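Local coordinates for protein putative prephenate dehydratase (PDB 4LUB) that probably catalyses the decarboxylating dehydration of prephenate to phenylpyruvate, the step that commits prephenate to L-phenylalanine biosynthesis, at residues H21-A26 and E181-H186; T15-L20 and I80-K85; Y172-V177 and D191-L196; D27-E32 and K44-A49. All blocks are in the same frame, centred on the assembly; numbering follows the deposited sequence.

Contact 1: H21-A26 and E181-H186; sequences HAFPAA and ETPTIH
Phe-23 and Pro-183 make the closer of the two apolar contacts. Ring atom CE1 of Phe-23 lies 3.8 Å from CB of Pro-183. The next ring atom, CZ of Phe-23, is 4.0 Å from both CB and CG of Pro-183, and the two rings cross obliquely. Phe-23 has CG beside its backbone N and anti to the carbonyl carbon (chi1 -60°), which carries the far end of the ring over to the proline. The second apolar contact is slightly longer: CB of Ala-22 is 4.1 Å from CD1 of Ile-185.

Helix 14-22 ends here. Phe-23 is the first residue to leave helical geometry, and a type I beta turn from Phe-23 to Ala-26 leads on to strand 27-31. The other partner, 181-186, is the irregular link from strand 172-179 to strand 189-199. The link therefore packs against the C-terminal end of the helix.

The polar connection runs through a water. It gives one hydrogen bond to O of Ala-22 (2.9 Å) and another to O of Thr-184 (3.0 Å). Two carbonyl oxygens, neither able to donate, are thus joined by one shared donor.

Other parts of the fold flank the apolar groups. Phe-23 stacks on the ring of Phe-48 and touches Ile-5 of strand 4-8. Ala-22, Pro-183 and Ile-185 all rest on strand 75-83, at Ile-80, Val-77 and Ala-78.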
loop_
_atom_site.group_PDB
_atom_site.type_symbol
_atom_site.label_atom_id
_atom_site.label_comp_id
_atom_site.label_asym_id
_atom_site.label_seq_id
_atom_site.Cartn_x
_atom_site.Cartn_y
_atom_site.Cartn_z
ATOM N N HIS B 21 -11.786 -2.532 -26.177
ATOM C CA HIS B 21 -10.618 -3.079 -26.850
ATOM C C HIS B 21 -10.461 -4.571 -26.561
ATOM O O HIS B 21 -10.045 -5.345 -27.428
ATOM C CB HIS B 21 -9.374 -2.312 -26.410
ATOM C CG HIS B 21 -9.325 -0.911 -26.938
ATOM N ND1 HIS B 21 -10.206 0.062 -26.522
ATOM C CD2 HIS B 21 -8.523 -0.323 -27.858
ATOM C CE1 HIS B 21 -9.941 1.194 -27.149
ATOM N NE2 HIS B 21 -8.923 0.987 -27.966
ATOM N N ALA B 22 -10.812 -4.970 -25.343
ATOM C CA ALA B 22 -10.685 -6.361 -24.937
ATOM C C ALA B 22 -11.751 -7.207 -25.623
ATOM O O ALA B 22 -11.512 -8.363 -25.979
ATOM C CB ALA B 22 -10.785 -6.482 -23.425
ATOM N N PHE B 23 -12.932 -6.619 -25.792
ATOM C CA PHE B 23 -14.113 -7.342 -26.250
ATOM C C PHE B 23 -14.889 -6.533 -27.287
ATOM O O PHE B 23 -15.984 -6.047 -27.003
ATOM C CB PHE B 23 -15.011 -7.688 -25.061
ATOM C CG PHE B 23 -14.343 -8.551 -24.031
ATOM C CD1 PHE B 23 -14.119 -9.896 -24.279
ATOM C CD2 PHE B 23 -13.918 -8.017 -22.824
ATOM C CE1 PHE B 23 -13.501 -10.698 -23.338
ATOM C CE2 PHE B 23 -13.295 -8.812 -21.880
ATOM C CZ PHE B 23 -13.084 -10.153 -22.133
ATOM N N PRO B 24 -14.320 -6.373 -28.491
ATOM C CA PRO B 24 -14.944 -5.468 -29.463
ATOM C C PRO B 24 -16.270 -5.985 -30.029
ATOM O O PRO B 24 -17.107 -5.173 -30.426
ATOM C CB PRO B 24 -13.888 -5.367 -30.570
ATOM C CG PRO B 24 -13.091 -6.626 -30.452
ATOM C CD PRO B 24 -13.047 -6.932 -28.983
ATOM N N ALA B 25 -16.451 -7.303 -30.071
ATOM C CA ALA B 25 -17.676 -7.909 -30.604
ATOM C C ALA B 25 -18.783 -8.138 -29.572
ATOM O O ALA B 25 -19.788 -8.780 -29.875
ATOM C CB ALA B 25 -17.344 -9.228 -31.275
ATOM N N ALA B 26 -18.625 -7.605 -28.367
ATOM C CA ALA B 26 -19.456 -8.052 -27.253
ATOM C C ALA B 26 -20.441 -6.994 -26.758
ATOM O O ALA B 26 -20.328 -5.814 -27.080
ATOM C CB ALA B 26 -18.568 -8.518 -26.103
ATOM N N GLU B 181 -11.813 -17.462 -17.917
ATOM C CA GLU B 181 -10.905 -17.898 -18.972
ATOM C C GLU B 181 -10.077 -16.771 -19.576
ATOM O O GLU B 181 -10.466 -15.608 -19.532
ATOM C CB GLU B 181 -11.720 -18.558 -20.093
ATOM C CG GLU B 181 -12.911 -19.389 -19.619
ATOM C CD GLU B 181 -13.699 -20.005 -20.761
ATOM O OE1 GLU B 181 -13.155 -20.119 -21.879
ATOM O OE2 GLU B 181 -14.890 -20.323 -20.547
ATOM N N THR B 182 -8.931 -17.142 -20.142
ATOM C CA THR B 182 -8.043 -16.200 -20.803
ATOM C C THR B 182 -8.654 -15.766 -22.126
ATOM O O THR B 182 -8.821 -16.582 -23.027
ATOM C CB THR B 182 -6.645 -16.809 -21.044
ATOM O OG1 THR B 182 -6.120 -17.298 -19.805
ATOM C CG2 THR B 182 -5.692 -15.773 -21.632
ATOM N N PRO B 183 -8.988 -14.477 -22.262
ATOM C CA PRO B 183 -9.547 -14.134 -23.570
ATOM C C PRO B 183 -8.455 -13.904 -24.606
ATOM O O PRO B 183 -7.306 -13.635 -24.244
ATOM C CB PRO B 183 -10.318 -12.841 -23.290
ATOM C CG PRO B 183 -9.653 -12.241 -22.068
ATOM C CD PRO B 183 -8.839 -13.307 -21.380
ATOM N N THR B 184 -8.807 -14.004 -25.884
ATOM C CA THR B 184 -7.853 -13.702 -26.942
ATOM C C THR B 184 -7.783 -12.199 -27.173
ATOM O O THR B 184 -8.778 -11.568 -27.530
ATOM C CB THR B 184 -8.219 -14.405 -28.256
ATOM O OG1 THR B 184 -8.277 -15.821 -28.036
ATOM C CG2 THR B 184 -7.173 -14.109 -29.321
ATOM N N ILE B 185 -6.609 -11.626 -26.951
ATOM C CA ILE B 185 -6.434 -10.194 -27.121
ATOM C C ILE B 185 -5.168 -9.925 -27.928
ATOM O O ILE B 185 -4.083 -10.362 -27.546
ATOM C CB ILE B 185 -6.376 -9.485 -25.745
ATOM C CG1 ILE B 185 -7.715 -9.632 -25.012
ATOM C CG2 ILE B 185 -6.005 -8.024 -25.895
ATOM C CD1 ILE B 185 -7.680 -9.216 -23.552
ATOM N N HIS B 186 -5.300 -9.224 -29.049
ATOM C CA HIS B 186 -4.148 -9.011 -29.915
ATOM C C HIS B 186 -3.586 -7.600 -29.813
ATOM O O HIS B 186 -3.103 -7.049 -30.801
ATOM C CB HIS B 186 -4.496 -9.314 -31.369
ATOM C CG HIS B 186 -4.626 -10.775 -31.670
ATOM N ND1 HIS B 186 -5.678 -11.295 -32.393
ATOM C CD2 HIS B 186 -3.829 -11.824 -31.358
ATOM C CE1 HIS B 186 -5.527 -12.602 -32.509
ATOM N NE2 HIS B 186 -4.412 -12.949 -31.889
HETATM O O HOH W 1 -11.456 -11.252 -26.272
#

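Contact 2: T15-L20 and I80-K85; sequences THNVAL and IILPIK
Helix 15-20 lies over strand 80-83 with the segment axes 9.6 Å apart at closest approach and their N-to-C directions 133° apart. Val-18 is the main side chain of the helix here. Its CG1 is anti to the backbone N (chi1 175°) and sits against Ile-80. The Val-18 CG1 methyl is 3.8 Å from both CB and CD1 of Ile-80, and CG2 of Ile-80 is 4.0 Å away from it. Val-18 CG1 is therefore held along the isoleucine, not just at its end. Valine and isoleucine lie antiparallel, flank to flank. The other valine methyl, CG2 of Val-18, meets CD2 of Leu-82 at 4.2 Å.

ND2 of Asn-17, one residue earlier in the helix, packs 3.9 Å from CD1 of Leu-82, with the two side chains at about a right angle. This is van der Waals contact with a methyl group.

Phe-175 of the adjacent strand 172-179 touches both Val-18 and Leu-82. Ile-50 of strand 48-55 also packs on Val-18. On the other side of the strand, Ile-81 packs on Leu-234 of the second subunit. A helix laid across one face of a beta sheet through branched aliphatic side chains is characteristic of the alpha/beta layers of the prephenate dehydratase domain.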
loop_
_atom_site.group_PDB
_atom_site.type_symbol
_atom_site.label_atom_id
_atom_site.label_comp_id
_atom_site.label_asym_id
_atom_site.label_seq_id
_atom_site.Cartn_x
_atom_site.Cartn_y
_atom_site.Cartn_z
ATOM N N THR B 15 -12.778 3.148 -18.257
ATOM C CA THR B 15 -13.002 1.708 -18.155
ATOM C C THR B 15 -13.839 1.194 -19.319
ATOM O O THR B 15 -13.607 0.095 -19.829
ATOM C CB THR B 15 -13.681 1.338 -16.815
ATOM O OG1 THR B 15 -12.998 1.988 -15.732
ATOM C CG2 THR B 15 -13.625 -0.156 -16.590
ATOM N N HIS B 16 -14.797 2.010 -19.752
ATOM C CA HIS B 16 -15.557 1.731 -20.969
ATOM C C HIS B 16 -14.640 1.585 -22.173
ATOM O O HIS B 16 -14.735 0.613 -22.929
ATOM C CB HIS B 16 -16.586 2.833 -21.233
ATOM C CG HIS B 16 -17.590 2.473 -22.278
ATOM N ND1 HIS B 16 -18.524 3.370 -22.754
ATOM C CD2 HIS B 16 -17.799 1.320 -22.955
ATOM C CE1 HIS B 16 -19.268 2.782 -23.671
ATOM N NE2 HIS B 16 -18.849 1.537 -23.813
ATOM N N ASN B 17 -13.769 2.569 -22.361
ATOM C CA ASN B 17 -12.776 2.521 -23.427
ATOM C C ASN B 17 -11.927 1.252 -23.374
ATOM O O ASN B 17 -11.649 0.636 -24.401
ATOM C CB ASN B 17 -11.874 3.758 -23.358
ATOM C CG ASN B 17 -11.040 3.945 -24.609
ATOM O OD1 ASN B 17 -11.341 3.384 -25.665
ATOM N ND2 ASN B 17 -9.978 4.738 -24.496
ATOM N N VAL B 18 -11.551 0.839 -22.168
ATOM C CA VAL B 18 -10.733 -0.361 -21.999
ATOM C C VAL B 18 -11.497 -1.622 -22.412
ATOM O O VAL B 18 -10.950 -2.502 -23.081
ATOM C CB VAL B 18 -10.236 -0.498 -20.540
ATOM C CG1 VAL B 18 -9.477 -1.802 -20.338
ATOM C CG2 VAL B 18 -9.363 0.701 -20.168
ATOM N N ALA B 19 -12.767 -1.693 -22.027
ATOM C CA ALA B 19 -13.562 -2.892 -22.241
ATOM C C ALA B 19 -13.858 -3.088 -23.731
ATOM O O ALA B 19 -13.957 -4.219 -24.211
ATOM C CB ALA B 19 -14.861 -2.818 -21.438
ATOM N N LEU B 20 -13.971 -1.979 -24.456
ATOM C CA LEU B 20 -14.140 -2.006 -25.914
ATOM C C LEU B 20 -13.013 -2.726 -26.650
ATOM O O LEU B 20 -13.245 -3.430 -27.630
ATOM C CB LEU B 20 -14.231 -0.579 -26.465
ATOM C CG LEU B 20 -15.514 0.231 -26.292
ATOM C CD1 LEU B 20 -15.211 1.723 -26.297
ATOM C CD2 LEU B 20 -16.472 -0.118 -27.423
ATOM N N ILE B 80 -4.917 -4.493 -19.129
ATOM C CA ILE B 80 -4.724 -3.443 -20.134
ATOM C C ILE B 80 -4.312 -2.147 -19.451
ATOM O O ILE B 80 -4.979 -1.680 -18.530
ATOM C CB ILE B 80 -5.987 -3.211 -20.998
ATOM C CG1 ILE B 80 -6.296 -4.465 -21.815
ATOM C CG2 ILE B 80 -5.775 -2.039 -21.959
ATOM C CD1 ILE B 80 -7.747 -4.582 -22.256
ATOM N N ILE B 81 -3.186 -1.592 -19.881
ATOM C CA ILE B 81 -2.728 -0.298 -19.388
ATOM C C ILE B 81 -3.145 0.866 -20.284
ATOM O O ILE B 81 -2.874 0.871 -21.481
ATOM C CB ILE B 81 -1.202 -0.291 -19.217
ATOM C CG1 ILE B 81 -0.794 -1.375 -18.217
ATOM C CG2 ILE B 81 -0.732 1.060 -18.691
ATOM C CD1 ILE B 81 0.710 -1.479 -18.004
ATOM N N LEU B 82 -3.824 1.835 -19.681
ATOM C CA LEU B 82 -4.318 3.033 -20.364
ATOM C C LEU B 82 -3.585 4.307 -19.980
ATOM O O LEU B 82 -3.445 4.606 -18.800
ATOM C CB LEU B 82 -5.809 3.235 -20.069
ATOM C CG LEU B 82 -6.587 4.214 -20.961
ATOM C CD1 LEU B 82 -6.865 3.666 -22.354
ATOM C CD2 LEU B 82 -7.880 4.646 -20.275
ATOM N N PRO B 83 -3.131 5.071 -20.987
ATOM C CA PRO B 83 -2.695 6.451 -20.754
ATOM C C PRO B 83 -3.868 7.342 -20.354
ATOM O O PRO B 83 -4.949 7.238 -20.939
ATOM C CB PRO B 83 -2.120 6.886 -22.108
ATOM C CG PRO B 83 -2.635 5.886 -23.098
ATOM C CD PRO B 83 -2.816 4.610 -22.350
ATOM N N ILE B 84 -3.659 8.190 -19.352
ATOM C CA ILE B 84 -4.649 9.190 -18.963
ATOM C C ILE B 84 -4.054 10.580 -19.159
ATOM O O ILE B 84 -2.917 10.832 -18.767
ATOM C CB ILE B 84 -5.092 9.034 -17.494
ATOM C CG1 ILE B 84 -5.365 7.566 -17.149
ATOM C CG2 ILE B 84 -6.308 9.906 -17.208
ATOM C CD1 ILE B 84 -6.723 7.069 -17.572
ATOM N N LYS B 85 -4.817 11.479 -19.771
ATOM C CA LYS B 85 -4.361 12.854 -19.949
ATOM C C LYS B 85 -5.231 13.834 -19.170
ATOM O O LYS B 85 -6.310 14.218 -19.619
ATOM C CB LYS B 85 -4.342 13.228 -21.433
ATOM C CG LYS B 85 -5.046 12.237 -22.342
ATOM C CD LYS B 85 -4.888 12.632 -23.802
ATOM C CE LYS B 85 -5.052 11.432 -24.718
ATOM N NZ LYS B 85 -4.034 10.382 -24.428
#

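Contact 3: Y172-V177 and D191-L196; sequences YTRFWV and DQKISL
The indole of Trp-176 meets Ser-195 through its six-membered ring. OG of Ser-195 is 3.4 Å from CZ2 of Trp-176, while CB of Ser-195 is 3.7 Å from CH2 of Trp-176. The hydroxyl approaches the ring obliquely. The rings of Tyr-271 and Phe-65 also meet the indole. The guanidinium of Arg-174 has NZ of Lys-193 over one face, 4.1 Å from NH2 of Arg-174. Lys-193 is extended beyond CG, which carries NZ there, and the two side chains cross at about a right angle.

Arg-174 NH2 forms a salt bridge with Glu-79, and its NH1 forms others with Glu-54 and Asp-242. Glu-79 OE1 also accepts a hydrogen bond from NE1 of Trp-176, so one carboxylate oxygen holds both side chains. OG of Ser-195 is hydrogen-bonded to Tyr-271 OH and Asp-242 OD1.

The nearest CA atoms, of Trp-176 and Ser-195, are 11.2 Å apart. Arg-174, Trp-176 and Lys-193 reach across the gap. The cluster is consistent with the junction between the prephenate dehydratase and ACT domains. Thr-173, Arg-174 and Phe-175 spell the TRF motif of prephenate dehydratases, which in relatives lies at the active site.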
loop_
_atom_site.group_PDB
_atom_site.type_symbol
_atom_site.label_atom_id
_atom_site.label_comp_id
_atom_site.label_asym_id
_atom_site.label_seq_id
_atom_site.Cartn_x
_atom_site.Cartn_y
_atom_site.Cartn_z
ATOM N N TYR B 172 -0.990 7.004 -16.054
ATOM C CA TYR B 172 -1.240 5.616 -16.451
ATOM C C TYR B 172 -1.986 4.776 -15.420
ATOM O O TYR B 172 -1.681 4.799 -14.228
ATOM C CB TYR B 172 0.062 4.903 -16.803
ATOM C CG TYR B 172 0.648 5.315 -18.132
ATOM C CD1 TYR B 172 0.286 4.655 -19.300
ATOM C CD2 TYR B 172 1.554 6.362 -18.225
ATOM C CE1 TYR B 172 0.811 5.023 -20.522
ATOM C CE2 TYR B 172 2.088 6.738 -19.445
ATOM C CZ TYR B 172 1.714 6.063 -20.591
ATOM O OH TYR B 172 2.239 6.429 -21.812
ATOM N N THR B 173 -2.960 4.014 -15.906
ATOM C CA THR B 173 -3.772 3.163 -15.051
ATOM C C THR B 173 -3.762 1.734 -15.572
ATOM O O THR B 173 -3.850 1.494 -16.782
ATOM C CB THR B 173 -5.228 3.662 -14.963
ATOM O OG1 THR B 173 -5.241 4.998 -14.452
ATOM C CG2 THR B 173 -6.072 2.766 -14.042
ATOM N N ARG B 174 -3.710 0.791 -14.641
ATOM C CA ARG B 174 -3.795 -0.619 -14.960
ATOM C C ARG B 174 -5.251 -1.026 -14.782
ATOM O O ARG B 174 -5.861 -0.704 -13.767
ATOM C CB ARG B 174 -2.887 -1.436 -14.027
ATOM C CG ARG B 174 -1.415 -1.085 -14.143
ATOM C CD ARG B 174 -0.568 -1.711 -13.036
ATOM N NE ARG B 174 -0.449 -3.157 -13.206
ATOM C CZ ARG B 174 -0.287 -4.022 -12.211
ATOM N NH1 ARG B 174 -0.171 -3.584 -10.965
ATOM N NH2 ARG B 174 -0.190 -5.320 -12.468
ATOM N N PHE B 175 -5.795 -1.736 -15.767
ATOM C CA PHE B 175 -7.154 -2.267 -15.694
ATOM C C PHE B 175 -7.051 -3.776 -15.814
ATOM O O PHE B 175 -6.239 -4.292 -16.577
ATOM C CB PHE B 175 -8.075 -1.716 -16.806
ATOM C CG PHE B 175 -8.291 -0.227 -16.757
ATOM C CD1 PHE B 175 -7.314 0.653 -17.191
ATOM C CD2 PHE B 175 -9.481 0.289 -16.272
ATOM C CE1 PHE B 175 -7.525 2.022 -17.142
ATOM C CE2 PHE B 175 -9.696 1.654 -16.210
ATOM C CZ PHE B 175 -8.715 2.524 -16.642
ATOM N N TRP B 176 -7.842 -4.479 -15.016
ATOM C CA TRP B 176 -7.942 -5.918 -15.135
ATOM C C TRP B 176 -9.234 -6.390 -15.781
ATOM O O TRP B 176 -10.313 -5.864 -15.509
ATOM C CB TRP B 176 -7.788 -6.565 -13.758
ATOM C CG TRP B 176 -6.370 -6.666 -13.319
ATOM C CD1 TRP B 176 -5.257 -6.348 -14.049
ATOM C CD2 TRP B 176 -5.907 -7.104 -12.042
ATOM N NE1 TRP B 176 -4.124 -6.572 -13.297
ATOM C CE2 TRP B 176 -4.498 -7.047 -12.066
ATOM C CE3 TRP B 176 -6.549 -7.554 -10.880
ATOM C CZ2 TRP B 176 -3.718 -7.405 -10.971
ATOM C CZ3 TRP B 176 -5.775 -7.915 -9.794
ATOM C CH2 TRP B 176 -4.369 -7.839 -9.847
ATOM N N VAL B 177 -9.099 -7.391 -16.643
ATOM C CA VAL B 177 -10.232 -8.160 -17.100
ATOM C C VAL B 177 -10.373 -9.345 -16.161
ATOM O O VAL B 177 -9.466 -10.165 -16.034
ATOM C CB VAL B 177 -10.067 -8.641 -18.559
ATOM C CG1 VAL B 177 -11.283 -9.429 -18.996
ATOM C CG2 VAL B 177 -9.816 -7.460 -19.491
ATOM N N ASP B 191 4.134 -7.723 -21.201
ATOM C CA ASP B 191 4.572 -8.443 -20.000
ATOM C C ASP B 191 3.671 -9.615 -19.617
ATOM O O ASP B 191 2.535 -9.740 -20.088
ATOM C CB ASP B 191 4.687 -7.480 -18.812
ATOM C CG ASP B 191 5.850 -7.821 -17.894
ATOM O OD1 ASP B 191 6.460 -8.894 -18.073
ATOM O OD2 ASP B 191 6.165 -7.007 -17.001
ATOM N N GLN B 192 4.232 -10.519 -18.813
ATOM C CA GLN B 192 3.472 -11.579 -18.158
ATOM C C GLN B 192 3.626 -11.517 -16.643
ATOM O O GLN B 192 4.747 -11.467 -16.127
ATOM C CB GLN B 192 3.908 -12.948 -18.680
ATOM C CG GLN B 192 3.806 -13.063 -20.190
ATOM C CD GLN B 192 2.488 -13.659 -20.642
ATOM O OE1 GLN B 192 1.701 -14.143 -19.829
ATOM N NE2 GLN B 192 2.229 -13.605 -21.946
ATOM N N LYS B 193 2.503 -11.533 -15.928
ATOM C CA LYS B 193 2.565 -11.377 -14.482
ATOM C C LYS B 193 1.646 -12.334 -13.743
ATOM O O LYS B 193 0.735 -12.903 -14.323
ATOM C CB LYS B 193 2.214 -9.933 -14.085
ATOM C CG LYS B 193 3.358 -8.939 -14.289
ATOM C CD LYS B 193 2.934 -7.515 -13.950
ATOM C CE LYS B 193 4.070 -6.526 -14.179
ATOM N NZ LYS B 193 3.696 -5.121 -13.831
ATOM N N ILE B 194 1.895 -12.481 -12.447
ATOM C CA ILE B 194 1.000 -13.201 -11.561
ATOM C C ILE B 194 0.836 -12.316 -10.338
ATOM O O ILE B 194 1.808 -11.746 -9.842
ATOM C CB ILE B 194 1.535 -14.615 -11.170
ATOM C CG1 ILE B 194 0.647 -15.249 -10.106
ATOM C CG2 ILE B 194 2.981 -14.551 -10.661
ATOM C CD1 ILE B 194 0.867 -16.749 -9.941
ATOM N N SER B 195 -0.399 -12.173 -9.875
ATOM C CA SER B 195 -0.672 -11.391 -8.674
ATOM C C SER B 195 -1.181 -12.288 -7.566
ATOM O O SER B 195 -2.047 -13.136 -7.783
ATOM C CB SER B 195 -1.684 -10.279 -8.954
ATOM O OG SER B 195 -1.168 -9.351 -9.886
ATOM N N LEU B 196 -0.633 -12.095 -6.375
ATOM C CA LEU B 196 -0.966 -12.938 -5.248
ATOM C C LEU B 196 -1.443 -12.083 -4.092
ATOM O O LEU B 196 -0.996 -10.943 -3.924
ATOM C CB LEU B 196 0.250 -13.756 -4.801
ATOM C CG LEU B 196 0.832 -14.816 -5.741
ATOM C CD1 LEU B 196 2.198 -15.278 -5.220
ATOM C CD2 LEU B 196 -0.094 -15.990 -6.007
#

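Contact 4: D27-E32 and K44-A49; sequences DLLPFE and KQVCFA
Val-46 packs its CG1 methyl against Leu-29, 3.8 Å from CD1 of that leucine. The same Val-46 methyl lies obliquely to the ring of Phe-31, 4.3 Å from CE1. Gln-45 comes to the far end of this ring. Its OE1 sits at the edge, near the ring plane, 3.8 Å from CZ of Phe-31. Ring and amide planes are 70° apart. The glutamine chain is extended beyond CG, which lets the amide reach the ring from an exposed position.

Further out, helix 34-42 and strand 4-8 complete the setting. Phe-31 and Val-46 both touch Ala-40 of the helix and Ala-6 of the strand. The helix ends in a Schellman motif at Lys-44, whose positive phi (65°) turns the chain into Gln-45 and Val-46. Leu-29 and Phe-31 are held by backbone hydrogen bonds to strand 4-8, which lies between strands 27-31 and 48-55. Strand 27-31, helix 34-42 and strand 48-55 thus form a beta-alpha-beta crossover in the prephenate dehydratase domain.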
loop_
_atom_site.group_PDB
_atom_site.type_symbol
_atom_site.label_atom_id
_atom_site.label_comp_id
_atom_site.label_asym_id
_atom_site.label_seq_id
_atom_site.Cartn_x
_atom_site.Cartn_y
_atom_site.Cartn_z
ATOM N N ASP B 27 -21.424 -7.443 -25.987
ATOM C CA ASP B 27 -22.390 -6.546 -25.366
ATOM C C ASP B 27 -21.838 -6.042 -24.044
ATOM O O ASP B 27 -21.608 -6.822 -23.126
ATOM C CB ASP B 27 -23.731 -7.256 -25.151
ATOM C CG ASP B 27 -24.840 -6.305 -24.716
ATOM O OD1 ASP B 27 -24.640 -5.066 -24.784
ATOM O OD2 ASP B 27 -25.926 -6.797 -24.325
ATOM N N LEU B 28 -21.607 -4.737 -23.961
ATOM C CA LEU B 28 -20.926 -4.160 -22.810
ATOM C C LEU B 28 -21.933 -3.447 -21.916
ATOM O O LEU B 28 -22.620 -2.533 -22.357
ATOM C CB LEU B 28 -19.835 -3.181 -23.245
ATOM C CG LEU B 28 -18.848 -3.596 -24.331
ATOM C CD1 LEU B 28 -17.871 -2.464 -24.633
ATOM C CD2 LEU B 28 -18.099 -4.866 -23.958
ATOM N N LEU B 29 -22.035 -3.891 -20.666
ATOM C CA LEU B 29 -23.015 -3.340 -19.742
ATOM C C LEU B 29 -22.355 -2.581 -18.608
ATOM O O LEU B 29 -21.474 -3.102 -17.945
ATOM C CB LEU B 29 -23.906 -4.443 -19.159
ATOM C CG LEU B 29 -24.329 -5.598 -20.065
ATOM C CD1 LEU B 29 -25.079 -6.655 -19.271
ATOM C CD2 LEU B 29 -25.171 -5.103 -21.233
ATOM N N PRO B 30 -22.789 -1.338 -18.381
ATOM C CA PRO B 30 -22.128 -0.521 -17.363
ATOM C C PRO B 30 -22.713 -0.746 -15.969
ATOM O O PRO B 30 -23.903 -1.040 -15.819
ATOM C CB PRO B 30 -22.412 0.901 -17.839
ATOM C CG PRO B 30 -23.779 0.768 -18.458
ATOM C CD PRO B 30 -23.714 -0.536 -19.203
ATOM N N PHE B 31 -21.875 -0.621 -14.949
ATOM C CA PHE B 31 -22.352 -0.701 -13.577
ATOM C C PHE B 31 -21.729 0.454 -12.799
ATOM O O PHE B 31 -20.687 0.988 -13.205
ATOM C CB PHE B 31 -22.011 -2.058 -12.966
ATOM C CG PHE B 31 -22.788 -3.198 -13.569
ATOM C CD1 PHE B 31 -22.357 -3.807 -14.735
ATOM C CD2 PHE B 31 -23.953 -3.653 -12.975
ATOM C CE1 PHE B 31 -23.073 -4.847 -15.301
ATOM C CE2 PHE B 31 -24.670 -4.697 -13.531
ATOM C CZ PHE B 31 -24.231 -5.295 -14.697
ATOM N N GLU B 32 -22.342 0.812 -11.672
ATOM C CA GLU B 32 -22.127 2.116 -11.043
ATOM C C GLU B 32 -20.835 2.217 -10.244
ATOM O O GLU B 32 -20.288 3.306 -10.066
ATOM C CB GLU B 32 -23.288 2.450 -10.100
ATOM C CG GLU B 32 -24.006 1.220 -9.540
ATOM C CD GLU B 32 -24.937 1.531 -8.389
ATOM O OE1 GLU B 32 -25.274 2.714 -8.170
ATOM O OE2 GLU B 32 -25.328 0.581 -7.672
ATOM N N LYS B 44 -23.698 -14.012 -12.581
ATOM C CA LYS B 44 -23.796 -14.610 -13.916
ATOM C C LYS B 44 -24.594 -13.753 -14.904
ATOM O O LYS B 44 -25.135 -14.277 -15.877
ATOM C CB LYS B 44 -24.411 -16.017 -13.862
ATOM C CG LYS B 44 -23.785 -16.971 -12.860
ATOM C CD LYS B 44 -24.034 -18.414 -13.286
ATOM C CE LYS B 44 -24.229 -19.331 -12.087
ATOM N NZ LYS B 44 -25.250 -20.388 -12.368
ATOM N N GLN B 45 -24.682 -12.449 -14.653
ATOM C CA GLN B 45 -25.233 -11.525 -15.643
ATOM C C GLN B 45 -24.247 -11.304 -16.777
ATOM O O GLN B 45 -24.626 -11.122 -17.936
ATOM C CB GLN B 45 -25.582 -10.181 -15.011
ATOM C CG GLN B 45 -26.267 -10.270 -13.667
ATOM C CD GLN B 45 -26.587 -8.901 -13.100
ATOM O OE1 GLN B 45 -26.848 -7.955 -13.847
ATOM N NE2 GLN B 45 -26.567 -8.784 -11.777
ATOM N N VAL B 46 -22.966 -11.337 -16.435
ATOM C CA VAL B 46 -21.935 -11.039 -17.407
ATOM C C VAL B 46 -20.858 -12.091 -17.368
ATOM O O VAL B 46 -20.799 -12.960 -16.484
ATOM C CB VAL B 46 -21.291 -9.649 -17.218
ATOM C CG1 VAL B 46 -22.337 -8.539 -17.363
ATOM C CG2 VAL B 46 -20.559 -9.561 -15.887
ATOM N N CYS B 47 -20.012 -11.990 -18.374
ATOM C CA CYS B 47 -19.060 -13.017 -18.697
ATOM C C CYS B 47 -17.641 -12.736 -18.226
ATOM O O CYS B 47 -16.887 -13.642 -17.872
ATOM C CB CYS B 47 -19.090 -13.118 -20.211
ATOM S SG CYS B 47 -20.784 -13.322 -20.822
ATOM N N PHE B 48 -17.329 -11.448 -18.200
ATOM C CA PHE B 48 -16.060 -10.883 -17.764
ATOM C C PHE B 48 -16.402 -9.549 -17.137
ATOM O O PHE B 48 -17.433 -8.965 -17.466
ATOM C CB PHE B 48 -15.064 -10.677 -18.924
ATOM C CG PHE B 48 -14.592 -11.950 -19.579
ATOM C CD1 PHE B 48 -13.502 -12.645 -19.069
ATOM C CD2 PHE B 48 -15.226 -12.446 -20.710
ATOM C CE1 PHE B 48 -13.068 -13.818 -19.661
ATOM C CE2 PHE B 48 -14.800 -13.613 -21.303
ATOM C CZ PHE B 48 -13.720 -14.301 -20.780
ATOM N N ALA B 49 -15.566 -9.068 -16.230
ATOM C CA ALA B 49 -15.748 -7.726 -15.705
ATOM C C ALA B 49 -14.449 -6.952 -15.879
ATOM O O ALA B 49 -13.366 -7.531 -15.802
ATOM C CB ALA B 49 -16.168 -7.777 -14.248
#

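How the contacts relate
Contacts 1, 2 and 4 lie in the dehydratase part; contact 3 joins one of its strands to strand 189-199, probably where the ACT domain begins. Contacts 1 and 2 share helix 14-22 and meet where CB of Ala-22 is 3.8 Å from CD1 of Ile-80. Contact 2 joins contact 3 inside the sheet: N of Ile-80 is 2.9 Å from O of Phe-175, a probable hydrogen bond. The TRF residues of contact 3, Thr-173 to Phe-175, probably mark the active-site region. Contact 4 is nested in the chain loops closed by contacts 1 and 2. CD2 of its Phe-48 is 3.4 Å from CZ of Phe-23 in contact 1. Val-177 of contact 3 touches both phenylalanines, so contacts 1, 3 and 4 converge there.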